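CG8862 (PDB 3ISM) probably cleaves DNA and RNA without strict sequence specificity, as a magnesium-dependent mitochondrial endonuclease of the His-Me finger clan. Local coordinates at residues His36-Pro50 / His114-Pro126. Numbering follows the deposited sequence. Where two conformers were deposited one is given.
Sequences HSDYVLSYDRRNRVP and HCDETFYLSNMAP
Glu117 grips the turn at Ser37 with both carboxylate oxygens. Its OE1 accepts the backbone N-H of Ser37 (N to OE1 2.8 Å), somewhat out of the carboxylate plane, while OE2 turns its syn lone pair to Ser37 OG at 2.6 Å. An extended chain beyond CG (chi2 162°) carries the acid this far, and serine, short and hydroxylated, meets it beside its own backbone N. A water donating to OE1 and to His114 O steadies the carboxylate. An alanine in place of Glu117 would probably leave the N-H and hydroxyl of Ser37 without these acceptors and the turn less firmly tied. Tyr39 spans the gap to the backbone: its OH donates to Glu117 O at 2.6 Å, from above the carbonyl plane.

These bonds tie the loop between strands 33-35 and 40-44 of the central mixed sheet to the His-Me finger region; a G1 bulge, Arg48 and Val49 opposite Asp44, closes the far end of strand 40-44. Thr118 and Asn123 touch His101, the predicted proton acceptor, and Asn123 ND2 holds Thr118 O almost straight (172°).

Among the rings, the His114 face receives Asp38 CB in a CH-pi contact, 4.1 Å from the centroid; a water links Asp38 OD2 to His114 ND1, while His108 also binds that carboxylate and His114 NE2 bonds Ser11 O. The His36 and Tyr120 rings lie slid apart, barely overlapping.

Leu41 CD1, Pro50 CG and the Tyr43 ring edge gather round Ser122 O. The apolar contacts are those of Val49 CG1, with Pro126 CD and, at 3.8 Å, Ala125 CB, whose lone methyl leaves room for the branched valine.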
# COMPACT_ATOMS: atom_id res chain seq x y z
N HIS B 36 16.41 -7.58 15.42
CA HIS B 36 17.83 -7.36 15.52
C HIS B 36 18.18 -7.37 17.00
O HIS B 36 17.32 -7.66 17.85
CB HIS B 36 18.25 -6.07 14.79
CG HIS B 36 18.05 -6.15 13.31
ND1 HIS B 36 19.00 -6.66 12.46
CD2 HIS B 36 16.98 -5.84 12.54
CE1 HIS B 36 18.54 -6.63 11.22
NE2 HIS B 36 17.31 -6.15 11.24
N SER B 37 19.43 -7.10 17.32
CA SER B 37 19.90 -7.11 18.69
C SER B 37 19.25 -6.07 19.61
O SER B 37 19.17 -6.29 20.81
CB SER B 37 21.41 -6.93 18.73
OG SER B 37 22.05 -7.87 17.88
N ASP B 38 18.80 -4.94 19.05
CA ASP B 38 18.28 -3.86 19.89
C ASP B 38 17.13 -3.09 19.26
O ASP B 38 16.73 -2.03 19.75
CB ASP B 38 19.40 -2.90 20.33
CG ASP B 38 19.05 -2.10 21.59
OD1 ASP B 38 18.48 -2.68 22.54
OD2 ASP B 38 19.35 -0.88 21.64
N TYR B 39 16.58 -3.61 18.16
CA TYR B 39 15.31 -3.11 17.62
C TYR B 39 14.54 -4.20 16.90
O TYR B 39 15.09 -5.28 16.64
CB TYR B 39 15.51 -1.87 16.73
CG TYR B 39 16.18 -2.08 15.38
CD1 TYR B 39 15.44 -2.04 14.21
CD2 TYR B 39 17.56 -2.24 15.27
CE1 TYR B 39 16.04 -2.19 12.97
CE2 TYR B 39 18.17 -2.39 14.03
CZ TYR B 39 17.41 -2.36 12.89
OH TYR B 39 17.99 -2.52 11.65
N VAL B 40 13.27 -3.94 16.63
CA VAL B 40 12.41 -4.88 15.92
C VAL B 40 11.91 -4.21 14.64
O VAL B 40 11.63 -3.02 14.62
CB VAL B 40 11.23 -5.37 16.82
CG1 VAL B 40 10.35 -6.36 16.07
CG2 VAL B 40 11.75 -6.01 18.10
N LEU B 41 11.83 -4.99 13.56
CA LEU B 41 11.49 -4.45 12.25
C LEU B 41 10.42 -5.28 11.55
O LEU B 41 10.55 -6.49 11.45
CB LEU B 41 12.75 -4.40 11.38
CG LEU B 41 12.63 -3.89 9.94
CD1 LEU B 41 13.70 -2.84 9.71
CD2 LEU B 41 12.79 -5.00 8.94
N SER B 42 9.37 -4.62 11.06
CA SER B 42 8.42 -5.25 10.16
C SER B 42 8.71 -4.70 8.77
O SER B 42 8.72 -3.48 8.57
CB SER B 42 6.99 -4.94 10.58
OG SER B 42 6.03 -5.24 9.58
N TYR B 43 9.01 -5.59 7.82
CA TYR B 43 9.47 -5.18 6.49
C TYR B 43 8.33 -5.23 5.47
O TYR B 43 7.60 -6.24 5.39
CB TYR B 43 10.62 -6.06 6.00
CG TYR B 43 11.31 -5.53 4.77
CD1 TYR B 43 12.01 -4.31 4.80
CD2 TYR B 43 11.25 -6.23 3.56
CE1 TYR B 43 12.65 -3.82 3.65
CE2 TYR B 43 11.88 -5.74 2.40
CZ TYR B 43 12.58 -4.53 2.47
OH TYR B 43 13.23 -4.05 1.35
N ASP B 44 8.20 -4.16 4.70
CA ASP B 44 7.18 -4.09 3.65
C ASP B 44 7.85 -4.51 2.33
O ASP B 44 8.53 -3.70 1.70
CB ASP B 44 6.62 -2.67 3.57
CG ASP B 44 5.49 -2.52 2.57
OD1 ASP B 44 5.23 -3.47 1.81
OD2 ASP B 44 4.83 -1.45 2.57
N ARG B 45 7.68 -5.78 1.96
CA ARG B 45 8.30 -6.34 0.74
C ARG B 45 7.85 -5.67 -0.57
O ARG B 45 8.61 -5.63 -1.52
CB ARG B 45 8.07 -7.84 0.66
CG ARG B 45 8.87 -8.62 1.70
CD ARG B 45 8.56 -10.11 1.64
NE ARG B 45 7.18 -10.40 2.03
CZ ARG B 45 6.59 -11.58 1.84
NH1 ARG B 45 7.24 -12.57 1.24
NH2 ARG B 45 5.34 -11.78 2.25
N ARG B 46 6.62 -5.17 -0.58
CA ARG B 46 6.05 -4.49 -1.73
C ARG B 46 6.70 -3.13 -1.95
O ARG B 46 6.96 -2.73 -3.09
CB ARG B 46 4.56 -4.28 -1.48
CG ARG B 46 3.84 -3.64 -2.67
CD ARG B 46 2.36 -3.86 -2.62
NE ARG B 46 1.69 -3.08 -1.58
CZ ARG B 46 1.44 -1.76 -1.66
NH1 ARG B 46 1.81 -1.05 -2.72
NH2 ARG B 46 0.82 -1.15 -0.67
N ASN B 47 6.98 -2.43 -0.85
CA ASN B 47 7.48 -1.06 -0.93
C ASN B 47 8.98 -0.96 -0.76
O ASN B 47 9.58 0.07 -1.05
CB ASN B 47 6.72 -0.17 0.06
CG ASN B 47 5.32 0.20 -0.46
OD1 ASN B 47 5.15 0.44 -1.66
ND2 ASN B 47 4.34 0.28 0.44
N ARG B 48 9.58 -2.07 -0.34
CA ARG B 48 11.04 -2.18 -0.14
C ARG B 48 11.57 -1.24 0.96
O ARG B 48 12.70 -0.76 0.88
CB ARG B 48 11.81 -2.01 -1.47
CG ARG B 48 11.81 -3.23 -2.42
CD ARG B 48 10.46 -3.46 -3.05
NE ARG B 48 10.50 -3.82 -4.47
CZ ARG B 48 9.69 -4.72 -5.03
NH1 ARG B 48 8.80 -5.37 -4.29
NH2 ARG B 48 9.77 -4.97 -6.34
N VAL B 49 10.73 -1.01 1.99
CA VAL B 49 11.04 -0.20 3.18
C VAL B 49 10.32 -0.86 4.38
O VAL B 49 9.53 -1.76 4.19
CB VAL B 49 10.56 1.28 3.04
CG1 VAL B 49 11.18 1.95 1.83
CG2 VAL B 49 9.04 1.38 2.97
N PRO B 50 10.62 -0.42 5.63
CA PRO B 50 9.81 -0.99 6.72
C PRO B 50 8.32 -0.63 6.66
O PRO B 50 7.96 0.41 6.13
CB PRO B 50 10.43 -0.36 7.98
CG PRO B 50 11.80 0.06 7.58
CD PRO B 50 11.67 0.48 6.14
N HIS B 114 25.07 -3.30 17.65
CA HIS B 114 23.72 -2.76 17.80
C HIS B 114 23.50 -1.61 16.82
O HIS B 114 22.45 -1.50 16.20
CB HIS B 114 23.49 -2.25 19.24
CG HIS B 114 23.35 -3.34 20.26
ND1 HIS B 114 22.99 -3.09 21.56
CD2 HIS B 114 23.52 -4.68 20.16
CE1 HIS B 114 22.96 -4.23 22.23
NE2 HIS B 114 23.26 -5.21 21.40
N CYS B 115 24.53 -0.77 16.71
CA CYS B 115 24.58 0.38 15.82
C CYS B 115 24.74 -0.08 14.37
O CYS B 115 24.02 0.39 13.48
CB CYS B 115 25.74 1.30 16.23
SG CYS B 115 25.81 2.87 15.34
N ASP B 116 25.69 -1.00 14.14
CA ASP B 116 25.93 -1.60 12.82
C ASP B 116 24.64 -2.09 12.18
O ASP B 116 24.39 -1.86 10.99
CB ASP B 116 26.89 -2.79 12.92
CG ASP B 116 28.34 -2.37 13.04
OD1 ASP B 116 28.68 -1.25 12.61
OD2 ASP B 116 29.16 -3.18 13.54
N GLU B 117 23.82 -2.77 12.97
CA GLU B 117 22.57 -3.34 12.48
C GLU B 117 21.53 -2.31 12.01
O GLU B 117 20.60 -2.66 11.27
CB GLU B 117 21.97 -4.29 13.53
CG GLU B 117 22.73 -5.62 13.74
CD GLU B 117 22.35 -6.28 15.07
OE1 GLU B 117 21.36 -5.85 15.70
OE2 GLU B 117 23.06 -7.22 15.52
N THR B 118 21.65 -1.05 12.43
CA THR B 118 20.73 -0.02 11.92
C THR B 118 21.09 0.40 10.49
O THR B 118 20.32 1.09 9.83
CB THR B 118 20.68 1.24 12.82
OG1 THR B 118 21.94 1.93 12.76
CG2 THR B 118 20.38 0.86 14.27
N PHE B 119 22.25 -0.03 10.01
CA PHE B 119 22.66 0.33 8.64
C PHE B 119 22.24 -0.64 7.52
O PHE B 119 22.59 -0.44 6.36
CB PHE B 119 24.15 0.66 8.60
CG PHE B 119 24.49 2.01 9.17
CD1 PHE B 119 24.74 3.09 8.33
CD2 PHE B 119 24.55 2.21 10.55
CE1 PHE B 119 25.05 4.35 8.86
CE2 PHE B 119 24.86 3.47 11.09
CZ PHE B 119 25.12 4.54 10.24
N TYR B 120 21.48 -1.68 7.87
CA TYR B 120 20.89 -2.53 6.83
C TYR B 120 19.90 -1.69 6.05
O TYR B 120 19.10 -0.96 6.65
CB TYR B 120 20.19 -3.75 7.42
CG TYR B 120 21.12 -4.83 7.88
CD1 TYR B 120 21.90 -5.53 6.98
CD2 TYR B 120 21.23 -5.14 9.24
CE1 TYR B 120 22.78 -6.53 7.41
CE2 TYR B 120 22.09 -6.14 9.68
CZ TYR B 120 22.86 -6.83 8.76
OH TYR B 120 23.72 -7.82 9.19
N LEU B 121 19.94 -1.81 4.73
CA LEU B 121 19.01 -1.10 3.87
C LEU B 121 17.53 -1.44 4.11
O LEU B 121 16.65 -0.70 3.69
CB LEU B 121 19.35 -1.31 2.39
CG LEU B 121 20.67 -0.64 2.00
CD1 LEU B 121 21.14 -1.15 0.65
CD2 LEU B 121 20.52 0.89 2.00
N SER B 122 17.27 -2.56 4.79
CA SER B 122 15.90 -2.87 5.18
C SER B 122 15.37 -1.96 6.29
O SER B 122 14.17 -1.92 6.53
CB SER B 122 15.76 -4.34 5.59
OG SER B 122 16.67 -4.66 6.60
N ASN B 123 16.28 -1.24 6.96
CA ASN B 123 15.91 -0.26 7.99
C ASN B 123 15.78 1.14 7.38
O ASN B 123 15.52 2.11 8.09
CB ASN B 123 16.91 -0.30 9.16
CG ASN B 123 16.55 0.70 10.31
OD1 ASN B 123 15.40 0.77 10.77
ND2 ASN B 123 17.55 1.46 10.76
N MET B 124 15.92 1.24 6.05
CA MET B 124 15.95 2.53 5.37
C MET B 124 14.70 2.83 4.58
O MET B 124 14.06 1.92 4.05
CB MET B 124 17.15 2.62 4.41
CG MET B 124 18.49 2.37 5.06
SD MET B 124 18.89 3.65 6.24
CE MET B 124 19.92 2.72 7.34
N ALA B 125 14.37 4.11 4.49
CA ALA B 125 13.39 4.61 3.53
C ALA B 125 13.90 5.91 2.92
O ALA B 125 14.65 6.65 3.58
CB ALA B 125 12.01 4.82 4.16
N PRO B 126 13.54 6.17 1.65
CA PRO B 126 13.96 7.41 1.01
C PRO B 126 13.41 8.61 1.75
O PRO B 126 12.19 8.75 1.93
CB PRO B 126 13.37 7.30 -0.41
CG PRO B 126 13.25 5.84 -0.63
CD PRO B 126 12.83 5.29 0.72
O HOH W 1 22.20 -0.44 21.87
O HOH W 2 20.44 -3.59 16.78
O HOH W 3 14.84 0.71 1.63